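Local coordinates for CigR Protein (Salmonella enterica subsp. enterica serovar Typhimurium, PDB 4EW5) that is of unknown function but, as a putative inner membrane protein, is represented here by its C-terminal domain, at residues Ile15-Ala20 / Ala93-Val98; Thr30-Leu35 / Trp74-Asp79; Lys47-Gly52 / Ala89-Ile94. All blocks are in the same frame, centred on the assembly; numbering follows the deposited sequence.

All three contacts pack helix or loop segments against one antiparallel sheet. Contact 1 brings helix 11-26 against the end of strand 91-95, and contact 3 ties the loop at 47-52 to the beginning of that strand; they share Ala-93 and Ile-94, with centres about 16 Å apart. Contact 2, at the end of strand 72-77, touches both: Trp-74 CH2 is 4.1 Å from Ile-95 CD1 of contact 1, and Val-77 CG1 is 3.8 Å from Leu-49 CD1 of contact 3. Its centre lies about 12 Å from that of contact 1 and about 14 Å from that of contact 3. The second subunit packs on all three, its Val-11 touching the shared Ala-93 and Trp-74 of contact 2.

Contact 1 of 3, residues Ile15-Ala20 / Ala93-Val98; sequences ISYAVA and AIINGV. With EDO (1,2-ethanediol), chain C.
Helix 15-20 crosses strand 93-95 at -63° with the axes 9.5 Å apart, and the CA atoms come nearest at Tyr-17 with Ile-95 (6.1 Å) and Ala-20 with Val-98 (6.0 Å). This is helix-on-sheet packing: a short piece of helix 11-26 lies against the outermost strand of an antiparallel sheet and the loop that leaves it. Residues 81-99 are predicted to form a transmembrane helix, yet here they hold most of strand 80-85 and all of strand 91-95. Ile-95 carries the strand side. Its CG2 branch, anti to the backbone N, reaches Tyr-17 CA at 3.7 Å, while its CD1 lies near Ser-16 CB. One turn further on, Ala-20 CB meets Val-98 CG2 at 3.5 Å, and Val-98 CG1 approaches the Ala-20 carbonyl oxygen; Leu-81 of strand 80-85 touches both residues. The Tyr-17 side chain leaves the helix with CG anti to the backbone N (chi1 172°). Its ring and Val-98 slide past each other in opposite directions, and Val-98 N and Gly-97 C lie at the ring edge. The second subunit packs on the same piece: Val-19 meets Val-19 of that chain, and Ser-16 its Ile-15. At the phenolic end, Tyr-17 OH hydrogen-bonds O2 of a 1,2-ethanediol, probably from the crystallisation liquor, in the ring plane at 2.9 Å. A water 2.7 Å from Tyr-17 OH donates to Gly-97 O at 2.6 Å.

Contact 2 of 3, residues Thr30-Leu35 / Trp74-Asp79; sequences TGYQSL and WKIVGD
Tyr-32 overlaps Ile-76, the two side chains crossing at about a right angle. Ile-76 CG2 sits 3.7 Å from Tyr-32 CD2, and Ile-76 CD1 reaches the far end of the ring, 3.6 Å from Tyr-32 OH; both branches are therefore used. Phe-99 also meets the tyrosine ring, with the planes at about 55°. Nearer the backbone, Tyr-32 CB lies 3.6 Å from Gly-78 O. Gly-78 and Asp-79 are the two central residues of a tight beta turn joining strands 72-77 and 80-85 into a hairpin; phi 68° and psi -127° at Gly-78 fit type II'. Residues 30-35 run across this turn. Leu-35 CG comes to 3.8 Å from Gly-78 CA, and its CD2 touches Val-77 CG1 at 4.0 Å. CG of Asp-79 lies between its backbone N and carbonyl carbon, and OD2 is the oxygen that meets Ser-34. The Ser-34 OG to Asp-79 OD2 hydrogen bond is weak at 3.5 Å. OD2 also lies close to Asp-100 OD1, a like-charge approach that might raise the proton affinity of the pair. On the other carboxylate oxygen, a water donates to Asp-79 OD1 at 3.1 Å and accepts from Leu-35 N at 2.9 Å.

Contact 3 of 3, residues Lys47-Gly52 / Ala89-Ile94; sequences KPLPPG and AVVTAI
Lys-47 O accepts the backbone N-H of Val-91 at 2.9 Å, with a nearly straight N-H...O angle of 173°. The donor stands above the carbonyl plane rather than in it. A second bond runs the other way: Leu-49 N donates to Ala-89 O at 3.0 Å and is more bent, at 153°. The same Ala-89 oxygen takes a CA-H...O contact from Pro-48 CA at 3.3 Å, so two neighbouring groups of the loop converge on it. Between the two N-H...O bonds, Pro-48 and Val-90 face each other with CA atoms 3.8 Å apart. They form a non-hydrogen-bonded pair in an antiparallel pattern, a single bridge rather than a continuing strand pair. A proline suits this site because the bonds between the two segments come from the residues flanking it and need no N-H of its own.

The side chains add an apolar margin. Val-91 CG2, anti to the carbonyl carbon and beside the backbone N, reaches Leu-49 CD1 at 4.0 Å, the two side chains crossing obliquely, and lies 3.7 Å from Lys-47 O. Leu-49 continues inward to touch Ile-84 and Val-77, whereas Val-91 rests on Val-82. Val-90 CG1 is 3.8 Å from Lys-47 N. From Pro-48 to Pro-51 the loop keeps extended, polyproline-II-like backbone angles. Strand 91-95 is thus bridged at its start by a loop, and just beyond, Thr-92 and Ala-93 both face Leu-83 of strand 80-85, a classic beta bulge.

Contact 1 of 3, residues Ile15-Ala20 / Ala93-Val98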
ATOM      1  N   ILE A  15      -2.195  -3.383   1.900  1.00 21.00           N
ATOM      2  CA  ILE A  15      -0.833  -3.467   1.333  1.00 21.10           C
ATOM      3  C   ILE A  15       0.163  -2.591   2.087  1.00 19.93           C
ATOM      4  O   ILE A  15       1.284  -3.024   2.385  1.00 20.80           O
ATOM      5  CB  ILE A  15      -0.831  -3.193  -0.176  1.00 21.73           C
ATOM      6  CG1 ILE A  15      -1.627  -4.263  -0.873  1.00 22.43           C
ATOM      7  CG2 ILE A  15       0.615  -3.170  -0.723  1.00 20.84           C
ATOM      8  CD1 ILE A  15      -1.963  -4.038  -2.377  1.00 22.20           C
ATOM      9  N   SER A  16      -0.235  -1.369   2.398  1.00 19.01           N
ATOM     10  CA  SER A  16       0.578  -0.408   3.074  1.00 20.18           C
ATOM     11  C   SER A  16       0.937  -0.821   4.481  1.00 19.29           C
ATOM     12  O   SER A  16       2.096  -0.733   4.877  1.00 19.61           O
ATOM     13  CB  SER A  16      -0.093   0.964   3.152  1.00 20.84           C
ATOM     14  OG  SER A  16      -0.301   1.512   1.906  1.00 23.35           O
ATOM     15  N   TYR A  17      -0.034  -1.268   5.229  1.00 19.71           N
ATOM     16  CA  TYR A  17       0.251  -1.845   6.564  1.00 20.30           C
ATOM     17  C   TYR A  17       1.210  -3.046   6.424  1.00 19.92           C
ATOM     18  O   TYR A  17       2.172  -3.142   7.182  1.00 20.55           O
ATOM     19  CB  TYR A  17      -1.032  -2.354   7.249  1.00 21.92           C
ATOM     20  CG  TYR A  17      -0.718  -3.086   8.482  1.00 22.99           C
ATOM     21  CD1 TYR A  17      -0.367  -2.386   9.636  1.00 24.70           C
ATOM     22  CD2 TYR A  17      -0.688  -4.487   8.518  1.00 25.45           C
ATOM     23  CE1 TYR A  17       0.007  -3.057  10.782  1.00 26.31           C
ATOM     24  CE2 TYR A  17      -0.344  -5.181   9.705  1.00 26.97           C
ATOM     25  CZ  TYR A  17       0.046  -4.440  10.813  1.00 26.87           C
ATOM     26  OH  TYR A  17       0.356  -5.093  11.980  1.00 30.07           O
ATOM     27  N   ALA A  18       0.966  -3.944   5.473  1.00 18.85           N
ATOM     28  CA  ALA A  18       1.775  -5.185   5.418  1.00 20.51           C
ATOM     29  C   ALA A  18       3.238  -4.885   5.218  1.00 19.84           C
ATOM     30  O   ALA A  18       4.086  -5.513   5.845  1.00 20.77           O
ATOM     31  CB  ALA A  18       1.282  -6.148   4.361  1.00 21.09           C
ATOM     32  N   VAL A  19       3.548  -3.937   4.339  1.00 20.41           N
ATOM     33  CA  VAL A  19       4.980  -3.652   4.075  1.00 20.58           C
ATOM     34  C   VAL A  19       5.625  -2.845   5.234  1.00 18.79           C
ATOM     35  O   VAL A  19       6.771  -3.103   5.631  1.00 17.95           O
ATOM     36  CB  VAL A  19       5.201  -2.939   2.709  1.00 20.71           C
ATOM     37  CG1 VAL A  19       4.623  -1.532   2.688  1.00 19.86           C
ATOM     38  CG2 VAL A  19       6.722  -2.946   2.437  1.00 20.30           C
ATOM     39  N   ALA A  20       4.849  -1.955   5.858  1.00 19.02           N
ATOM     40  CA  ALA A  20       5.324  -1.173   7.017  1.00 19.17           C
ATOM     41  C   ALA A  20       5.588  -2.111   8.173  1.00 19.73           C
ATOM     42  O   ALA A  20       6.600  -1.945   8.897  1.00 19.09           O
ATOM     43  CB  ALA A  20       4.327  -0.009   7.382  1.00 18.74           C
ATOM     44  N   ALA A  93      -0.863  11.012   6.607  1.00 20.24           N
ATOM     45  CA  ALA A  93      -1.231   9.615   6.402  1.00 21.35           C
ATOM     46  C   ALA A  93      -0.906   8.943   7.665  1.00 21.92           C
ATOM     47  O   ALA A  93       0.043   9.370   8.335  1.00 21.97           O
ATOM     48  CB  ALA A  93      -0.437   8.962   5.255  1.00 18.77           C
ATOM     49  N   ILE A  94      -1.721   7.944   8.013  1.00 20.73           N
ATOM     50  CA  ILE A  94      -1.601   7.249   9.234  1.00 21.59           C
ATOM     51  C   ILE A  94      -1.696   5.742   8.881  1.00 21.99           C
ATOM     52  O   ILE A  94      -2.636   5.292   8.241  1.00 22.21           O
ATOM     53  CB  ILE A  94      -2.763   7.550  10.205  1.00 22.92           C
ATOM     54  CG1 ILE A  94      -2.836   9.052  10.529  1.00 23.70           C
ATOM     55  CG2 ILE A  94      -2.650   6.730  11.508  1.00 22.25           C
ATOM     56  CD1 ILE A  94      -4.207   9.422  11.081  1.00 24.07           C
ATOM     57  N   ILE A  95      -0.730   4.975   9.322  1.00 21.22           N
ATOM     58  CA  ILE A  95      -0.787   3.505   9.258  1.00 21.37           C
ATOM     59  C   ILE A  95      -0.656   2.977  10.643  1.00 21.75           C
ATOM     60  O   ILE A  95       0.406   3.008  11.272  1.00 21.81           O
ATOM     61  CB  ILE A  95       0.354   2.989   8.362  1.00 23.31           C
ATOM     62  CG1 ILE A  95       0.269   3.710   7.019  1.00 25.58           C
ATOM     63  CG2 ILE A  95       0.323   1.481   8.200  1.00 22.42           C
ATOM     64  CD1 ILE A  95       1.480   3.491   6.141  1.00 26.21           C
ATOM     65  N   ASN A  96      -1.753   2.503  11.195  1.00 24.45           N
ATOM     66  CA  ASN A  96      -1.780   2.106  12.591  1.00 25.66           C
ATOM     67  C   ASN A  96      -1.154   0.739  12.934  1.00 23.27           C
ATOM     68  O   ASN A  96      -1.165  -0.196  12.144  1.00 23.38           O
ATOM     69  CB  ASN A  96      -3.239   2.131  13.083  1.00 30.14           C
ATOM     70  CG  ASN A  96      -3.790   3.555  13.218  1.00 32.40           C
ATOM     71  OD1 ASN A  96      -4.862   3.830  12.749  1.00 39.30           O
ATOM     72  ND2 ASN A  96      -3.038   4.445  13.825  1.00 31.71           N
ATOM     73  N   GLY A  97      -0.541   0.676  14.094  1.00 23.69           N
ATOM     74  CA  GLY A  97      -0.072  -0.536  14.676  1.00 24.23           C
ATOM     75  C   GLY A  97       1.240  -1.124  14.175  1.00 24.89           C
ATOM     76  O   GLY A  97       1.638  -2.231  14.616  1.00 25.83           O
ATOM     77  N   VAL A  98       1.910  -0.363  13.310  1.00 23.49           N
ATOM     78  CA  VAL A  98       3.123  -0.831  12.629  1.00 22.69           C
ATOM     79  C   VAL A  98       4.211  -1.261  13.597  1.00 22.63           C
ATOM     80  O   VAL A  98       4.875  -2.228  13.365  1.00 23.91           O
ATOM     81  CB  VAL A  98       3.610   0.295  11.682  1.00 20.88           C
ATOM     82  CG1 VAL A  98       5.073   0.079  11.226  1.00 20.05           C
ATOM     83  CG2 VAL A  98       2.663   0.341  10.480  1.00 21.28           C
TER
HETATM   84  C1  EDO C 501       2.362  -9.022  12.846  1.00 33.79           C
HETATM   85  O1  EDO C 501       2.839  -9.669  14.100  1.00 36.66           O
HETATM   86  C2  EDO C 501       1.068  -8.178  13.005  1.00 37.68           C
HETATM   87  O2  EDO C 501       0.176  -7.986  11.840  1.00 33.64           O
HETATM   88  O   HOH W   1       0.143  -4.376  14.557  1.00 34.26           O

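Contact 2 of 3, residues Thr30-Leu35 / Trp74-Asp79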
ATOM      1  N   THR A  30       9.838  -2.961  17.152  1.00 28.45           N
ATOM      2  CA  THR A  30       8.544  -3.337  17.671  1.00 28.94           C
ATOM      3  C   THR A  30       8.517  -3.140  19.170  1.00 31.92           C
ATOM      4  O   THR A  30       9.545  -3.028  19.791  1.00 31.95           O
ATOM      5  CB  THR A  30       8.174  -4.784  17.265  1.00 30.12           C
ATOM      6  OG1 THR A  30       9.017  -5.744  17.891  1.00 30.87           O
ATOM      7  CG2 THR A  30       8.281  -4.943  15.746  1.00 28.69           C
ATOM      8  N   GLY A  31       7.316  -3.100  19.725  1.00 33.43           N
ATOM      9  CA  GLY A  31       7.108  -3.020  21.136  1.00 35.28           C
ATOM     10  C   GLY A  31       6.972  -1.612  21.616  1.00 35.28           C
ATOM     11  O   GLY A  31       7.127  -1.364  22.812  1.00 35.86           O
ATOM     12  N   TYR A  32       6.634  -0.702  20.736  1.00 33.55           N
ATOM     13  CA  TYR A  32       6.506   0.707  21.108  1.00 34.36           C
ATOM     14  C   TYR A  32       5.221   0.908  21.858  1.00 37.06           C
ATOM     15  O   TYR A  32       4.261   0.210  21.653  1.00 34.20           O
ATOM     16  CB  TYR A  32       6.495   1.610  19.938  1.00 32.64           C
ATOM     17  CG  TYR A  32       7.807   1.807  19.296  1.00 32.83           C
ATOM     18  CD1 TYR A  32       8.473   0.733  18.705  1.00 36.85           C
ATOM     19  CD2 TYR A  32       8.403   3.030  19.284  1.00 32.41           C
ATOM     20  CE1 TYR A  32       9.675   0.926  18.078  1.00 36.21           C
ATOM     21  CE2 TYR A  32       9.622   3.217  18.695  1.00 33.71           C
ATOM     22  CZ  TYR A  32      10.233   2.142  18.075  1.00 32.17           C
ATOM     23  OH  TYR A  32      11.438   2.316  17.510  1.00 34.17           O
ATOM     24  N   GLN A  33       5.234   1.837  22.799  1.00 39.61           N
ATOM     25  CA  GLN A  33       4.047   2.103  23.587  1.00 41.09           C
ATOM     26  C   GLN A  33       3.028   2.891  22.771  1.00 38.07           C
ATOM     27  O   GLN A  33       3.378   3.867  22.089  1.00 32.31           O
ATOM     28  CB  GLN A  33       4.424   2.898  24.832  1.00 46.46           C
ATOM     29  CG  GLN A  33       3.282   3.050  25.825  1.00 54.09           C
ATOM     30  CD  GLN A  33       3.787   3.475  27.182  1.00 60.61           C
ATOM     31  OE1 GLN A  33       4.573   2.751  27.810  1.00 66.66           O
ATOM     32  NE2 GLN A  33       3.324   4.639  27.664  1.00 66.13           N
ATOM     33  N   SER A  34       1.770   2.511  22.929  1.00 36.29           N
ATOM     34  CA  SER A  34       0.658   3.213  22.303  1.00 39.09           C
ATOM     35  C   SER A  34       0.473   4.543  22.963  1.00 41.06           C
ATOM     36  O   SER A  34       0.921   4.749  24.074  1.00 39.33           O
ATOM     37  CB  SER A  34      -0.625   2.405  22.520  1.00 44.28           C
ATOM     38  OG  SER A  34      -0.370   1.016  22.342  1.00 49.96           O
ATOM     39  N   LEU A  35      -0.242   5.408  22.261  1.00 38.21           N
ATOM     40  CA  LEU A  35      -0.562   6.748  22.685  1.00 39.24           C
ATOM     41  C   LEU A  35      -1.453   6.612  23.886  1.00 40.16           C
ATOM     42  O   LEU A  35      -2.123   5.584  24.058  1.00 41.44           O
ATOM     43  CB  LEU A  35      -1.295   7.473  21.551  1.00 37.71           C
ATOM     44  CG  LEU A  35      -0.465   7.795  20.300  1.00 39.12           C
ATOM     45  CD1 LEU A  35      -1.246   7.864  18.928  1.00 39.94           C
ATOM     46  CD2 LEU A  35       0.279   9.087  20.660  1.00 33.41           C
ATOM     47  N   TRP A  74       8.194  10.803   7.614  1.00 19.14           N
ATOM     48  CA  TRP A  74       7.567   9.690   8.314  1.00 19.56           C
ATOM     49  C   TRP A  74       8.073   9.707   9.775  1.00 20.37           C
ATOM     50  O   TRP A  74       9.284   9.954  10.011  1.00 21.71           O
ATOM     51  CB  TRP A  74       7.959   8.388   7.656  1.00 20.01           C
ATOM     52  CG  TRP A  74       7.273   8.160   6.350  1.00 19.94           C
ATOM     53  CD1 TRP A  74       7.787   8.307   5.073  1.00 19.25           C
ATOM     54  CD2 TRP A  74       5.887   7.773   6.172  1.00 19.88           C
ATOM     55  NE1 TRP A  74       6.866   8.001   4.134  1.00 19.64           N
ATOM     56  CE2 TRP A  74       5.687   7.651   4.728  1.00 19.51           C
ATOM     57  CE3 TRP A  74       4.841   7.458   7.036  1.00 19.20           C
ATOM     58  CZ2 TRP A  74       4.493   7.269   4.192  1.00 17.76           C
ATOM     59  CZ3 TRP A  74       3.656   7.058   6.465  1.00 19.81           C
ATOM     60  CH2 TRP A  74       3.490   6.960   5.077  1.00 19.26           C
ATOM     61  N   LYS A  75       7.167   9.508  10.726  1.00 18.57           N
ATOM     62  CA  LYS A  75       7.489   9.511  12.145  1.00 20.66           C
ATOM     63  C   LYS A  75       6.845   8.328  12.841  1.00 19.84           C
ATOM     64  O   LYS A  75       5.807   7.802  12.373  1.00 20.65           O
ATOM     65  CB  LYS A  75       7.010  10.804  12.784  1.00 21.11           C
ATOM     66  CG  LYS A  75       7.675  12.019  12.221  1.00 24.04           C
ATOM     67  CD  LYS A  75       9.078  12.154  12.839  1.00 27.90           C
ATOM     68  CE  LYS A  75       9.949  13.158  12.128  1.00 33.81           C
ATOM     69  NZ  LYS A  75      11.344  12.970  12.539  1.00 33.63           N
ATOM     70  N   ILE A  76       7.404   7.959  13.992  1.00 19.22           N
ATOM     71  CA  ILE A  76       6.768   7.015  14.889  1.00 21.83           C
ATOM     72  C   ILE A  76       5.985   7.844  15.936  1.00 22.91           C
ATOM     73  O   ILE A  76       6.565   8.632  16.686  1.00 23.30           O
ATOM     74  CB  ILE A  76       7.796   6.168  15.610  1.00 21.95           C
ATOM     75  CG1 ILE A  76       8.820   5.511  14.594  1.00 20.89           C
ATOM     76  CG2 ILE A  76       7.131   5.061  16.466  1.00 21.86           C
ATOM     77  CD1 ILE A  76       9.889   4.659  15.320  1.00 22.92           C
ATOM     78  N   VAL A  77       4.694   7.585  16.018  1.00 23.39           N
ATOM     79  CA  VAL A  77       3.768   8.288  16.928  1.00 23.57           C
ATOM     80  C   VAL A  77       3.026   7.206  17.678  1.00 23.98           C
ATOM     81  O   VAL A  77       2.290   6.444  17.064  1.00 25.27           O
ATOM     82  CB  VAL A  77       2.796   9.148  16.118  1.00 22.52           C
ATOM     83  CG1 VAL A  77       1.776   9.827  17.036  1.00 26.15           C
ATOM     84  CG2 VAL A  77       3.586  10.177  15.361  1.00 22.45           C
ATOM     85  N   GLY A  78       3.362   7.007  18.964  1.00 23.85           N
ATOM     86  CA  GLY A  78       2.804   5.906  19.730  1.00 25.07           C
ATOM     87  C   GLY A  78       3.393   4.664  19.092  1.00 26.83           C
ATOM     88  O   GLY A  78       4.642   4.554  18.927  1.00 27.29           O
ATOM     89  N   ASP A  79       2.530   3.736  18.726  1.00 27.38           N
ATOM     90  CA  ASP A  79       2.992   2.555  17.926  1.00 27.04           C
ATOM     91  C   ASP A  79       2.589   2.607  16.435  1.00 24.86           C
ATOM     92  O   ASP A  79       2.586   1.577  15.757  1.00 25.57           O
ATOM     93  CB  ASP A  79       2.623   1.253  18.580  1.00 30.42           C
ATOM     94  CG  ASP A  79       1.123   1.041  18.702  1.00 32.86           C
ATOM     95  OD1 ASP A  79       0.374   1.970  18.318  1.00 35.05           O
ATOM     96  OD2 ASP A  79       0.743  -0.036  19.195  1.00 34.13           O
TER
HETATM   97  O   HOH W   2      -1.056   4.347  19.640  1.00 34.42           O

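Contact 3 of 3, residues Lys47-Gly52 / Ala89-Ile94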
ATOM      1  N   LYS A  47      -5.013  17.722  10.276  1.00 25.08           N
ATOM      2  CA  LYS A  47      -4.793  18.512  11.473  1.00 24.43           C
ATOM      3  C   LYS A  47      -3.407  18.185  12.016  1.00 23.42           C
ATOM      4  O   LYS A  47      -2.904  17.101  11.801  1.00 23.82           O
ATOM      5  CB  LYS A  47      -5.853  18.162  12.528  1.00 24.93           C
ATOM      6  CG  LYS A  47      -7.276  18.585  12.139  1.00 26.71           C
ATOM      7  CD  LYS A  47      -8.160  18.415  13.344  1.00 29.19           C
ATOM      8  CE  LYS A  47      -9.604  18.815  13.071  1.00 32.86           C
ATOM      9  NZ  LYS A  47     -10.534  18.642  14.232  1.00 31.76           N
ATOM     10  N   PRO A  48      -2.819  19.098  12.784  1.00 24.44           N
ATOM     11  CA  PRO A  48      -1.492  18.865  13.358  1.00 24.32           C
ATOM     12  C   PRO A  48      -1.550  17.759  14.402  1.00 22.28           C
ATOM     13  O   PRO A  48      -2.588  17.476  14.961  1.00 20.66           O
ATOM     14  CB  PRO A  48      -1.159  20.156  14.065  1.00 25.45           C
ATOM     15  CG  PRO A  48      -2.322  21.043  13.903  1.00 29.10           C
ATOM     16  CD  PRO A  48      -3.334  20.463  13.018  1.00 27.12           C
ATOM     17  N   LEU A  49      -0.428  17.104  14.620  1.00 22.80           N
ATOM     18  CA  LEU A  49      -0.293  16.172  15.699  1.00 23.89           C
ATOM     19  C   LEU A  49      -0.610  16.923  17.001  1.00 24.25           C
ATOM     20  O   LEU A  49      -0.179  18.089  17.137  1.00 21.41           O
ATOM     21  CB  LEU A  49       1.179  15.708  15.705  1.00 26.96           C
ATOM     22  CG  LEU A  49       1.495  14.475  16.489  1.00 30.93           C
ATOM     23  CD1 LEU A  49       0.805  13.250  15.847  1.00 30.43           C
ATOM     24  CD2 LEU A  49       3.020  14.340  16.463  1.00 32.47           C
ATOM     25  N   PRO A  50      -1.380  16.333  17.918  1.00 23.17           N
ATOM     26  CA  PRO A  50      -1.736  17.100  19.132  1.00 23.82           C
ATOM     27  C   PRO A  50      -0.515  17.548  19.912  1.00 25.68           C
ATOM     28  O   PRO A  50       0.520  16.870  19.854  1.00 24.25           O
ATOM     29  CB  PRO A  50      -2.460  16.098  19.968  1.00 24.92           C
ATOM     30  CG  PRO A  50      -3.065  15.128  18.998  1.00 25.46           C
ATOM     31  CD  PRO A  50      -2.067  15.039  17.885  1.00 25.22           C
ATOM     32  N   PRO A  51      -0.642  18.653  20.655  1.00 25.75           N
ATOM     33  CA  PRO A  51       0.538  19.180  21.356  1.00 26.08           C
ATOM     34  C   PRO A  51       0.998  18.202  22.462  1.00 27.62           C
ATOM     35  O   PRO A  51       0.177  17.551  23.112  1.00 27.27           O
ATOM     36  CB  PRO A  51       0.030  20.506  21.967  1.00 28.93           C
ATOM     37  CG  PRO A  51      -1.189  20.880  21.139  1.00 26.75           C
ATOM     38  CD  PRO A  51      -1.800  19.563  20.738  1.00 26.24           C
ATOM     39  N   GLY A  52       2.304  18.164  22.706  1.00 25.92           N
ATOM     40  CA  GLY A  52       2.814  17.310  23.761  1.00 28.76           C
ATOM     41  C   GLY A  52       2.867  15.837  23.367  1.00 29.75           C
ATOM     42  O   GLY A  52       3.136  14.994  24.212  1.00 32.90           O
ATOM     43  N   ALA A  89       3.390  20.204  11.133  1.00 24.64           N
ATOM     44  CA  ALA A  89       3.116  18.936  11.889  1.00 24.72           C
ATOM     45  C   ALA A  89       1.717  18.386  11.521  1.00 22.71           C
ATOM     46  O   ALA A  89       1.233  17.493  12.169  1.00 24.72           O
ATOM     47  CB  ALA A  89       3.270  19.136  13.400  1.00 25.11           C
ATOM     48  N   VAL A  90       1.178  18.816  10.385  1.00 21.55           N
ATOM     49  CA  VAL A  90      -0.118  18.328   9.854  1.00 22.02           C
ATOM     50  C   VAL A  90      -0.021  16.853   9.461  1.00 22.39           C
ATOM     51  O   VAL A  90       0.817  16.473   8.645  1.00 23.34           O
ATOM     52  CB  VAL A  90      -0.662  19.120   8.671  1.00 21.53           C
ATOM     53  CG1 VAL A  90      -1.946  18.455   8.153  1.00 21.04           C
ATOM     54  CG2 VAL A  90      -0.947  20.614   9.048  1.00 23.96           C
ATOM     55  N   VAL A  91      -0.872  16.068  10.069  1.00 22.03           N
ATOM     56  CA  VAL A  91      -0.916  14.648   9.858  1.00 23.49           C
ATOM     57  C   VAL A  91      -1.473  14.401   8.458  1.00 23.12           C
ATOM     58  O   VAL A  91      -2.562  14.853   8.106  1.00 22.45           O
ATOM     59  CB  VAL A  91      -1.667  13.934  10.958  1.00 22.15           C
ATOM     60  CG1 VAL A  91      -1.920  12.475  10.590  1.00 21.96           C
ATOM     61  CG2 VAL A  91      -0.918  14.066  12.300  1.00 24.69           C
ATOM     62  N   THR A  92      -0.734  13.607   7.710  1.00 20.93           N
ATOM     63  CA  THR A  92      -0.981  13.430   6.294  1.00 20.71           C
ATOM     64  C   THR A  92      -1.361  11.994   5.892  1.00 22.36           C
ATOM     65  O   THR A  92      -2.107  11.758   4.919  1.00 19.98           O
ATOM     66  CB  THR A  92       0.265  13.962   5.503  1.00 22.66           C
ATOM     67  OG1 THR A  92       0.439  15.335   5.875  1.00 24.24           O
ATOM     68  CG2 THR A  92       0.089  13.900   3.987  1.00 24.49           C
ATOM     69  N   ALA A  93      -0.863  11.012   6.607  1.00 20.24           N
ATOM     70  CA  ALA A  93      -1.231   9.615   6.402  1.00 21.35           C
ATOM     71  C   ALA A  93      -0.906   8.943   7.665  1.00 21.92           C
ATOM     72  O   ALA A  93       0.043   9.370   8.335  1.00 21.97           O
ATOM     73  CB  ALA A  93      -0.437   8.962   5.255  1.00 18.77           C
ATOM     74  N   ILE A  94      -1.721   7.944   8.013  1.00 20.73           N
ATOM     75  CA  ILE A  94      -1.601   7.249   9.234  1.00 21.59           C
ATOM     76  C   ILE A  94      -1.696   5.742   8.881  1.00 21.99           C
ATOM     77  O   ILE A  94      -2.636   5.292   8.241  1.00 22.21           O
ATOM     78  CB  ILE A  94      -2.763   7.550  10.205  1.00 22.92           C
ATOM     79  CG1 ILE A  94      -2.836   9.052  10.529  1.00 23.70           C
ATOM     80  CG2 ILE A  94      -2.650   6.730  11.508  1.00 22.25           C
ATOM     81  CD1 ILE A  94      -4.207   9.422  11.081  1.00 24.07           C
TER